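Local coordinates for protein polycyclic ketone monooxygenase (PDB 5MQ6) that uses FAD and NADPH to insert one oxygen atom beside the carbonyl of ketones, polycyclic ones especially, yielding esters or lactones as a Baeyer-Villiger monooxygenase, at residues E191-W195 with I651-A655; N50-R54 with L237-G242. One frame throughout, in Å; residues are numbered along the deposited sequence.

Interaction 1: E191-W195 with I651-A655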
loop_
_atom_site.group_PDB
_atom_site.type_symbol
_atom_site.label_atom_id
_atom_site.label_comp_id
_atom_site.label_asym_id
_atom_site.label_seq_id
_atom_site.Cartn_x
_atom_site.Cartn_y
_atom_site.Cartn_z
ATOM N N GLU A 191 -21.004 -10.131 26.508
ATOM C CA GLU A 191 -21.875 -9.642 27.584
ATOM C C GLU A 191 -22.267 -8.215 27.378
ATOM O O GLU A 191 -23.395 -7.948 27.139
ATOM C CB GLU A 191 -21.261 -9.839 28.981
ATOM C CG GLU A 191 -21.263 -11.309 29.403
ATOM C CD GLU A 191 -21.246 -11.516 30.923
ATOM O OE1 GLU A 191 -21.108 -10.529 31.708
ATOM O OE2 GLU A 191 -21.384 -12.696 31.332
ATOM N N SER A 192 -21.332 -7.301 27.449
ATOM C CA SER A 192 -21.623 -5.899 27.192
ATOM C C SER A 192 -21.806 -5.492 25.691
ATOM O O SER A 192 -22.143 -4.336 25.415
ATOM C CB SER A 192 -20.474 -5.110 27.711
ATOM O OG SER A 192 -19.327 -5.518 27.037
ATOM N N ARG A 193 -21.575 -6.410 24.752
ATOM C CA ARG A 193 -21.744 -6.107 23.342
ATOM C C ARG A 193 -20.881 -4.909 22.898
ATOM O O ARG A 193 -21.391 -3.937 22.377
ATOM C CB ARG A 193 -23.198 -5.746 23.073
ATOM C CG ARG A 193 -24.141 -6.778 23.648
ATOM C CD ARG A 193 -24.483 -7.751 22.601
ATOM N NE ARG A 193 -25.830 -8.267 22.635
ATOM C CZ ARG A 193 -26.930 -7.535 22.560
ATOM N NH1 ARG A 193 -26.901 -6.215 22.584
ATOM N NH2 ARG A 193 -28.102 -8.135 22.533
ATOM N N LEU A 194 -19.599 -4.970 23.227
ATOM C CA LEU A 194 -18.657 -3.934 22.860
ATOM C C LEU A 194 -17.374 -4.617 22.470
ATOM O O LEU A 194 -17.078 -5.713 22.954
ATOM C CB LEU A 194 -18.382 -3.012 24.033
ATOM C CG LEU A 194 -19.466 -2.009 24.417
ATOM C CD1 LEU A 194 -19.237 -1.393 25.807
ATOM C CD2 LEU A 194 -19.648 -0.881 23.417
ATOM N N TRP A 195 -16.644 -3.980 21.560
ATOM C CA TRP A 195 -15.276 -4.329 21.286
ATOM C C TRP A 195 -14.363 -3.663 22.361
ATOM O O TRP A 195 -14.617 -2.524 22.739
ATOM C CB TRP A 195 -14.877 -3.778 19.903
ATOM C CG TRP A 195 -15.487 -4.540 18.821
ATOM C CD1 TRP A 195 -16.614 -4.186 18.099
ATOM C CD2 TRP A 195 -15.068 -5.785 18.343
ATOM N NE1 TRP A 195 -16.918 -5.178 17.167
ATOM C CE2 TRP A 195 -15.966 -6.156 17.266
ATOM C CE3 TRP A 195 -13.980 -6.619 18.640
ATOM C CZ2 TRP A 195 -15.832 -7.356 16.542
ATOM C CZ3 TRP A 195 -13.848 -7.832 17.898
ATOM C CH2 TRP A 195 -14.764 -8.164 16.875
ATOM N N ILE A 651 -29.210 -7.973 11.278
ATOM C CA ILE A 651 -29.334 -6.615 11.871
ATOM C C ILE A 651 -30.207 -6.790 13.104
ATOM O O ILE A 651 -31.213 -7.493 13.071
ATOM C CB ILE A 651 -30.114 -5.688 10.905
ATOM C CG1 ILE A 651 -29.431 -5.530 9.566
ATOM C CG2 ILE A 651 -30.351 -4.338 11.452
ATOM C CD1 ILE A 651 -28.045 -4.948 9.608
ATOM N N SER A 652 -29.869 -6.106 14.152
ATOM C CA SER A 652 -30.634 -6.150 15.409
ATOM C C SER A 652 -30.188 -4.979 16.234
ATOM O O SER A 652 -29.286 -4.225 15.824
ATOM C CB SER A 652 -30.423 -7.440 16.162
ATOM O OG SER A 652 -29.063 -7.508 16.587
ATOM N N SER A 653 -30.828 -4.769 17.376
ATOM C CA SER A 653 -30.460 -3.674 18.221
ATOM C C SER A 653 -29.306 -4.135 19.082
ATOM O O SER A 653 -29.391 -5.190 19.647
ATOM C CB SER A 653 -31.552 -3.315 19.140
ATOM O OG SER A 653 -31.116 -2.167 19.795
ATOM N N ARG A 654 -28.282 -3.333 19.220
ATOM C CA ARG A 654 -27.140 -3.700 20.052
ATOM C C ARG A 654 -27.554 -3.556 21.522
ATOM O O ARG A 654 -27.113 -4.310 22.363
ATOM C CB ARG A 654 -25.922 -2.792 19.777
ATOM C CG ARG A 654 -24.610 -3.304 20.425
ATOM C CD ARG A 654 -23.522 -2.224 20.542
ATOM N NE ARG A 654 -24.050 -1.181 21.401
ATOM C CZ ARG A 654 -24.056 -1.208 22.702
ATOM N NH1 ARG A 654 -23.491 -2.173 23.376
ATOM N NH2 ARG A 654 -24.659 -0.261 23.330
ATOM N N ALA A 655 -28.410 -2.613 21.841
ATOM C CA ALA A 655 -28.843 -2.512 23.193
ATOM C C ALA A 655 -30.329 -2.598 23.277
ATOM O O ALA A 655 -30.793 -2.629 24.416
ATOM C CB ALA A 655 -28.328 -1.225 23.769
ATOM O OXT ALA A 655 -31.086 -2.639 22.266
#
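This is a small, largely polar surface contact in which the C-terminal tail of the chain meets the turn of a beta hairpin, away from the FAD and NADPH sites. The hairpin joins strands 181-189 and 194-201 of the large mixed sheet, while residues 651-653 end the strand 649-653, which pairs antiparallel with 567-571. At the hairpin's end Arg193 and Leu194 both face Asp189 in a G1 beta bulge. Arg193 takes the left-handed backbone conformation of that motif (phi 57°, psi 51°), a position where glycine is common but a long side chain can be borne.

The contact centres on Arg654. Its long side chain, t at chi1 and chi2, spans the gap between backbones whose nearest CA atoms, those of Arg193 and Arg654, are 6.8 Å apart, and Arg654 NH1 donates to Arg193 O at 2.9 Å. Leu194 lays an apolar methyl over one face of the same guanidinium, with CD2 4.1 Å from Arg654 NH1. Arg654 NE forms a salt bridge with Asp566, just before strand 567-571, the partner of the tail's strand. Beyond it the chain stops at Ala655; Ser653, with its short hydroxyl side chain, donates through OG to Ala655 OXT at 2.5 Å. Arg193 reaches toward the tail too, but its NH1 is modelled 1.9 Å from Arg654 O, too close to interpret.

A single arginine thus divides its charge and hydrogen-bonding capacity between the carboxylate of Asp566 and a backbone carbonyl of the hairpin, with the Leu194 methyl adding an apolar touch.

Interaction 2: N50-R54 with L237-G242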
loop_
_atom_site.group_PDB
_atom_site.type_symbol
_atom_site.label_atom_id
_atom_site.label_comp_id
_atom_site.label_asym_id
_atom_site.label_seq_id
_atom_site.Cartn_x
_atom_site.Cartn_y
_atom_site.Cartn_z
ATOM N N ASN A 50 18.722 -7.559 17.409
ATOM C CA ASN A 50 19.529 -6.421 17.854
ATOM C C ASN A 50 18.712 -5.143 18.082
ATOM O O ASN A 50 18.037 -4.654 17.172
ATOM C CB ASN A 50 20.610 -6.206 16.766
ATOM C CG ASN A 50 21.546 -5.071 17.063
ATOM O OD1 ASN A 50 21.131 -3.905 17.107
ATOM N ND2 ASN A 50 22.832 -5.391 17.229
ATOM N N GLU A 51 18.822 -4.577 19.283
ATOM C CA GLU A 51 18.023 -3.414 19.690
ATOM C C GLU A 51 18.312 -2.102 18.927
ATOM O O GLU A 51 17.382 -1.324 18.643
ATOM C CB GLU A 51 18.236 -3.193 21.181
ATOM C CG GLU A 51 17.251 -2.278 21.887
ATOM C CD GLU A 51 17.341 -2.444 23.395
ATOM O OE1 GLU A 51 18.256 -3.143 23.878
ATOM O OE2 GLU A 51 16.496 -1.883 24.112
ATOM N N ARG A 52 19.600 -1.852 18.642
ATOM C CA ARG A 52 20.037 -0.774 17.706
ATOM C C ARG A 52 19.206 -0.763 16.441
ATOM O O ARG A 52 18.767 0.298 15.974
ATOM C CB ARG A 52 21.522 -0.945 17.315
ATOM C CG ARG A 52 21.942 -0.577 15.882
ATOM C CD ARG A 52 23.134 -1.420 15.391
ATOM N NE ARG A 52 24.117 -0.586 14.695
ATOM C CZ ARG A 52 23.961 -0.061 13.478
ATOM N NH1 ARG A 52 22.850 -0.287 12.786
ATOM N NH2 ARG A 52 24.919 0.696 12.952
ATOM N N PHE A 53 19.057 -1.964 15.891
ATOM C CA PHE A 53 18.324 -2.206 14.686
ATOM C C PHE A 53 16.832 -1.970 14.753
ATOM O O PHE A 53 16.267 -1.293 13.881
ATOM C CB PHE A 53 18.579 -3.641 14.194
ATOM C CG PHE A 53 19.285 -3.651 12.915
ATOM C CD1 PHE A 53 20.606 -3.276 12.870
ATOM C CD2 PHE A 53 18.614 -3.900 11.748
ATOM C CE1 PHE A 53 21.295 -3.220 11.676
ATOM C CE2 PHE A 53 19.289 -3.853 10.538
ATOM C CZ PHE A 53 20.633 -3.506 10.505
ATOM N N ARG A 54 16.204 -2.593 15.743
ATOM C CA ARG A 54 14.830 -2.288 16.116
ATOM C C ARG A 54 14.533 -0.822 16.268
ATOM O O ARG A 54 13.457 -0.364 15.879
ATOM C CB ARG A 54 14.519 -2.914 17.452
ATOM C CG ARG A 54 14.326 -4.384 17.336
ATOM C CD ARG A 54 14.362 -4.992 18.720
ATOM N NE ARG A 54 13.292 -5.962 18.844
ATOM C CZ ARG A 54 13.354 -7.062 19.581
ATOM N NH1 ARG A 54 14.464 -7.375 20.272
ATOM N NH2 ARG A 54 12.295 -7.862 19.614
ATOM N N LEU A 237 24.552 -8.143 9.038
ATOM C CA LEU A 237 24.108 -6.739 8.821
ATOM C C LEU A 237 24.131 -5.917 10.119
ATOM O O LEU A 237 24.467 -4.725 10.149
ATOM C CB LEU A 237 22.716 -6.698 8.162
ATOM C CG LEU A 237 22.204 -5.333 7.650
ATOM C CD1 LEU A 237 23.130 -4.660 6.611
ATOM C CD2 LEU A 237 20.765 -5.463 7.105
ATOM N N GLU A 238 23.747 -6.578 11.200
ATOM C CA GLU A 238 23.823 -6.018 12.546
ATOM C C GLU A 238 25.165 -5.344 12.839
ATOM O O GLU A 238 25.193 -4.334 13.523
ATOM C CB GLU A 238 23.573 -7.142 13.525
ATOM C CG GLU A 238 24.484 -8.357 13.301
ATOM C CD GLU A 238 23.726 -9.673 13.226
ATOM O OE1 GLU A 238 22.886 -9.892 14.130
ATOM O OE2 GLU A 238 23.968 -10.492 12.286
ATOM N N THR A 239 26.245 -5.874 12.249
ATOM C CA THR A 239 27.659 -5.506 12.536
ATOM C C THR A 239 28.194 -4.290 11.771
ATOM O O THR A 239 29.208 -3.697 12.189
ATOM C CB THR A 239 28.648 -6.654 12.193
ATOM O OG1 THR A 239 28.906 -6.671 10.783
ATOM C CG2 THR A 239 28.122 -8.005 12.589
ATOM N N PHE A 240 27.580 -3.944 10.638
ATOM C CA PHE A 240 27.991 -2.724 9.924
ATOM C C PHE A 240 28.092 -1.568 10.915
ATOM O O PHE A 240 27.163 -1.306 11.659
ATOM C CB PHE A 240 27.009 -2.355 8.794
ATOM C CG PHE A 240 27.358 -1.075 8.114
ATOM C CD1 PHE A 240 28.445 -1.023 7.224
ATOM C CD2 PHE A 240 26.650 0.113 8.370
ATOM C CE1 PHE A 240 28.805 0.184 6.609
ATOM C CE2 PHE A 240 27.000 1.325 7.737
ATOM C CZ PHE A 240 28.088 1.359 6.857
ATOM N N THR A 241 29.202 -0.859 10.940
ATOM C CA THR A 241 29.399 0.114 12.014
ATOM C C THR A 241 29.022 1.547 11.670
ATOM O O THR A 241 28.965 2.381 12.535
ATOM C CB THR A 241 30.848 0.070 12.518
ATOM O OG1 THR A 241 31.696 0.748 11.587
ATOM C CG2 THR A 241 31.299 -1.334 12.649
ATOM N N GLY A 242 28.794 1.865 10.415
ATOM C CA GLY A 242 28.354 3.232 10.053
ATOM C C GLY A 242 26.845 3.447 10.299
ATOM O O GLY A 242 26.115 2.488 10.566
#
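An N-capped helix start, residues 50-54, packs here against a 3-10 turn, residues 237-239, in the loop leading to strand 244-246 at one edge of the five-stranded parallel sheet of a Rossmann-type domain. Asn50 is the cap: its short amide side chain lets OD1 accept from Phe53 N at 3.1 Å.

Leu237 opens the turn. Its branched side chain meets the tip of the flat Phe53 ring, CG to CZ 3.7 Å, while also resting on Leu472 of strand 471-474; the Leu237 side chain is about 8 Å from the bound NADPH. Glu238 offers its backbone and aliphatic part, with CA 3.9 Å from Phe53 CE1 and CB 4.2 Å from Asn50 ND2, and its carboxylate suits the exposed position. The backbone O of Glu238 lies over one face of the Arg52 guanidinium. Thr239 points away, and Phe240 N closes the turn on Leu237 O at 3.2 Å, leaving the Phe240 ring to pack on Leu469 and Leu472. Thr241 points away from residues 50-54, and its OG1 is hydrogen-bonded to Pro457 O. At Gly242 a side chain would strike the Phe240 ring. The long Arg52 side chain ends here, with Arg52 NH2 donating to Gly242 O at 3.2 Å and an angle of 136°.

From the N terminus the chain passes first through residues 50-54, then the hairpin end at 191-195, then 237-242, where interaction 2 closes a loop of 182 intervening residues. Interaction 1, opened at 191-195, closes only at the last residues, 651-655, after 455 intervening residues. Because the segments alternate, the two loops cross rather than nest: the hairpin lies inside the loop of interaction 2, and residues 237-242 lie inside that of interaction 1. Interaction 2 ties helix 51-54 to the loop that leads into edge strand 244-246 of the parallel sheet; interaction 1 ties the mixed sheet to the C-terminal strand pair. Their centres are 48 Å apart, and they do not touch.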